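Local coordinates for gamma-glutamyltransferase 1 Threonine peptidase. MEROPS family T03 (Pseudomonas nitroreducens, PDB 7D9W) that transfers the gamma-glutamyl group of glutathione and related compounds to amino acids, peptides or water, by way of an N-terminal nucleophile, at the interface of chains A and B. Residues are numbered along the deposited sequence; one frame, centred on the assembly and turned at random. Chains: chain A, Gamma-glutamyltransferase 1 Threonine peptidase. MEROPS family T03; chain B, Gamma-glutamyltransferase 1 Threonine peptidase. MEROPS family T03.

Contact 1: the interface of chains A and B. Residues chain A 295-297, 300; chain B 146, 149-150.
B:Val146 meets A:Asn295 with both methyl groups, and its first torsion (chi1 172°) sets how they are spread. CG1 stands anti to the backbone N and CG2 lies beside it. The two methyls straddle the backbone carbonyl oxygen of A:Asn295, with CG1 3.6 Å from that O. On the next turn of the B helix, B:Glu149 has CG anti to the carbonyl carbon (chi1 -79°) and an extended chain beyond it. That course carries the carboxylate past the methyl of A:Ala297.

The contact joins the large and small chains of a gamma-glutamyltranspeptidase, a member of the N-terminal nucleophile hydrolase superfamily. In this family autocleavage of one precursor yields both chains. Helix 144-153 of chain B packs here against the start of helix 297-317 of chain A and the loop just before it.

A:Ala297 is the first residue of its helix and sits at the middle of the patch. Its CB lies 3.7 Å from CB of B:Glu149 and 3.5 Å from the carboxylate oxygen OE1. Its backbone N binds a water at 2.8 Å in a nearly straight bond, 171° at H. The same water lies 2.6 Å from OE1 of B:Glu149. The carboxylate therefore reaches the N-terminal end of the A helix through water. The positive end of the helix dipole would probably favour a negative charge there.

B:Leu150 packs beside the alanine, against its backbone. Its CD2 lies 3.5 Å from the backbone O of A:Ala297 and also near its CA. Its other branch, CD1, touches CG2 of A:Ile300 at 3.8 Å. The side chains of A:Ile300 and B:Leu150 cross at about a right angle. A:Ile300 also sends its CD1 end toward CG1 of B:Val146, 4.1 Å away. One turn into the A helix, its two branches thus serve different residues of the B helix.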
# COMPACT_ATOMS: atom_id res chain seq x y z
N ASN A 295 14.67 18.90 -4.00
CA ASN A 295 13.47 19.69 -3.75
C ASN A 295 13.63 21.16 -4.11
O ASN A 295 12.86 22.01 -3.65
CB ASN A 295 13.00 19.53 -2.30
CG ASN A 295 12.41 18.16 -2.05
OD1 ASN A 295 11.85 17.55 -2.97
ND2 ASN A 295 12.54 17.66 -0.82
N SER A 296 14.60 21.47 -4.97
CA SER A 296 14.59 22.73 -5.69
C SER A 296 13.43 22.74 -6.68
O SER A 296 12.80 21.72 -6.97
CB SER A 296 15.91 22.93 -6.43
OG SER A 296 16.07 21.93 -7.42
N ALA A 297 13.14 23.93 -7.22
CA ALA A 297 12.07 24.03 -8.20
C ALA A 297 12.36 23.16 -9.42
O ALA A 297 11.47 22.45 -9.91
CB ALA A 297 11.86 25.49 -8.61
N ILE A 300 11.76 19.40 -8.62
CA ILE A 300 10.35 19.04 -8.51
C ILE A 300 9.68 19.13 -9.87
O ILE A 300 8.81 18.32 -10.21
CB ILE A 300 9.67 19.94 -7.46
CG1 ILE A 300 10.12 19.51 -6.05
CG2 ILE A 300 8.17 19.88 -7.58
CD1 ILE A 300 9.89 20.56 -4.99
N VAL B 146 10.87 28.17 -3.45
CA VAL B 146 10.58 27.06 -4.34
C VAL B 146 9.11 27.09 -4.77
O VAL B 146 8.78 26.83 -5.94
CB VAL B 146 10.95 25.72 -3.68
CG1 VAL B 146 10.46 24.56 -4.53
CG2 VAL B 146 12.46 25.64 -3.48
N GLU B 149 8.57 29.82 -7.33
CA GLU B 149 9.16 29.50 -8.62
C GLU B 149 8.33 28.46 -9.37
O GLU B 149 8.17 28.56 -10.59
CB GLU B 149 10.60 29.01 -8.41
CG GLU B 149 11.58 30.16 -8.18
CD GLU B 149 12.94 29.71 -7.69
OE1 GLU B 149 13.15 28.50 -7.50
OE2 GLU B 149 13.81 30.59 -7.48
N LEU B 150 7.79 27.47 -8.66
CA LEU B 150 6.92 26.49 -9.31
C LEU B 150 5.62 27.13 -9.76
O LEU B 150 5.11 26.82 -10.84
CB LEU B 150 6.64 25.32 -8.36
CG LEU B 150 7.81 24.42 -7.96
CD1 LEU B 150 7.41 23.50 -6.81
CD2 LEU B 150 8.28 23.61 -9.16
O HOH W 1 14.45 26.39 -6.66

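Contact 2: the interface of chains A and B. Residues chain A 74, 205, 208, 217, 222, 226; chain B 30, 33, 35.
A small hydrophobic cluster, formed where a loop of the small chain enters among helices of the large chain, is centred on B:Phe35. This residue buries 66 Å² of its surface against chain A. A:Ile74 lies over one face of its ring with CG1 and CD1, offset toward the CB side. CG1 of A:Ile74 sits between its backbone N and carbonyl carbon (chi1 58°) and is 3.8 Å from CB of B:Phe35. B:Val30 covers the opposite face, so the ring is clamped between the two chains.

The CE2 edge of A:Phe217 packs over the CZ end of the ring, on the same face as A:Ile74. CE2 is 3.6 Å from CZ of B:Phe35, and the ring planes are tilted by about 35°. The methyl CG2 of A:Thr222 meets the CE1 edge of the B:Phe35 ring at 3.7 Å. CG1 of B:Val30 also packs on the backbone of A:Leu226, 3.8 Å from CA.

A polar link runs beside the cluster. The hydroxyl OG1 of A:Thr205 donates to the backbone O of B:Ala33 at 2.8 Å. It stands 109° from the carbonyl bond, on a lone pair in the carbonyl plane.

A:Arg208 forms a second shell, gripping OG1 of A:Thr222 side-on. NH2 makes the shorter, straighter bond to this OG1, 2.8 Å, and NE a longer, bent one. This should fix the threonine rotamer and keep CG2 turned to the B ring.

The chain A residues come from helices 200-212, 214-219 and 221-233, with A:Ile74 in a loop just before strand 77-84. The chain B residues lie in the loop region that follows strand 13-19.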
# COMPACT_ATOMS: atom_id res chain seq x y z
N ILE A 74 -7.90 -7.88 8.80
CA ILE A 74 -8.20 -9.17 8.17
C ILE A 74 -9.35 -9.07 7.18
O ILE A 74 -9.64 -10.06 6.48
CB ILE A 74 -8.49 -10.27 9.21
CG1 ILE A 74 -9.67 -9.88 10.11
CG2 ILE A 74 -7.24 -10.54 10.03
CD1 ILE A 74 -10.12 -10.99 11.08
N THR A 205 -12.55 -14.15 16.88
CA THR A 205 -12.31 -14.42 15.47
C THR A 205 -10.87 -14.85 15.24
O THR A 205 -10.60 -15.85 14.56
CB THR A 205 -12.66 -13.17 14.65
OG1 THR A 205 -14.04 -12.84 14.84
CG2 THR A 205 -12.41 -13.41 13.16
N ARG A 208 -10.33 -18.39 16.32
CA ARG A 208 -10.78 -19.37 15.34
C ARG A 208 -9.78 -19.50 14.20
O ARG A 208 -9.52 -20.61 13.71
CB ARG A 208 -12.17 -19.01 14.80
CG ARG A 208 -13.28 -19.03 15.83
CD ARG A 208 -14.65 -18.99 15.16
NE ARG A 208 -14.89 -17.74 14.44
CZ ARG A 208 -15.34 -16.62 15.00
NH1 ARG A 208 -15.62 -16.60 16.30
NH2 ARG A 208 -15.52 -15.54 14.27
N PHE A 217 -12.23 -18.39 8.13
CA PHE A 217 -12.60 -17.13 7.49
C PHE A 217 -13.36 -17.35 6.20
O PHE A 217 -14.32 -16.62 5.90
CB PHE A 217 -11.33 -16.29 7.24
CG PHE A 217 -11.61 -14.88 6.81
CD1 PHE A 217 -11.94 -14.60 5.49
CD2 PHE A 217 -11.53 -13.83 7.71
CE1 PHE A 217 -12.20 -13.30 5.08
CE2 PHE A 217 -11.79 -12.52 7.31
CZ PHE A 217 -12.12 -12.26 5.99
N THR A 222 -16.56 -17.65 10.79
CA THR A 222 -16.33 -16.27 10.36
C THR A 222 -16.93 -16.02 8.98
O THR A 222 -17.55 -14.98 8.74
CB THR A 222 -14.84 -15.96 10.39
OG1 THR A 222 -14.38 -16.00 11.75
CG2 THR A 222 -14.55 -14.58 9.81
N LEU A 226 -19.77 -13.18 8.02
CA LEU A 226 -19.56 -12.22 6.94
C LEU A 226 -20.69 -12.28 5.92
O LEU A 226 -21.16 -11.24 5.45
CB LEU A 226 -18.21 -12.49 6.28
CG LEU A 226 -17.63 -11.47 5.30
CD1 LEU A 226 -16.14 -11.76 5.10
CD2 LEU A 226 -18.34 -11.49 3.97
N VAL B 30 -18.28 -6.68 10.50
CA VAL B 30 -18.96 -7.97 10.50
C VAL B 30 -19.44 -8.24 11.92
O VAL B 30 -18.63 -8.52 12.81
CB VAL B 30 -18.04 -9.09 9.99
CG1 VAL B 30 -18.66 -10.46 10.21
CG2 VAL B 30 -17.72 -8.87 8.52
N ALA B 33 -18.03 -10.84 14.63
CA ALA B 33 -16.63 -11.11 14.34
C ALA B 33 -15.71 -9.93 14.60
O ALA B 33 -14.52 -10.12 14.82
CB ALA B 33 -16.47 -11.54 12.87
N PHE B 35 -14.43 -7.33 12.88
CA PHE B 35 -13.47 -6.73 11.96
C PHE B 35 -14.18 -5.95 10.86
O PHE B 35 -15.31 -6.26 10.48
CB PHE B 35 -12.56 -7.79 11.32
CG PHE B 35 -13.26 -8.78 10.44
CD1 PHE B 35 -13.82 -9.94 10.97
CD2 PHE B 35 -13.34 -8.58 9.07
CE1 PHE B 35 -14.46 -10.86 10.14
CE2 PHE B 35 -13.99 -9.50 8.24
CZ PHE B 35 -14.54 -10.64 8.78

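Contact 1 and contact 2 lie on opposite flanks of the heterodimer, with their C-alpha centres about 48 Å apart. They share no residue and no helix or strand. Contact 1 joins a late helix of chain A to a helix in the C-terminal part of chain B. Contact 2 joins an earlier helical region of chain A to a loop in the N-terminal part of chain B. The two chains are thus held together at widely separated places. This fits the family, in which both chains derive from one precursor and stay associated after cleavage.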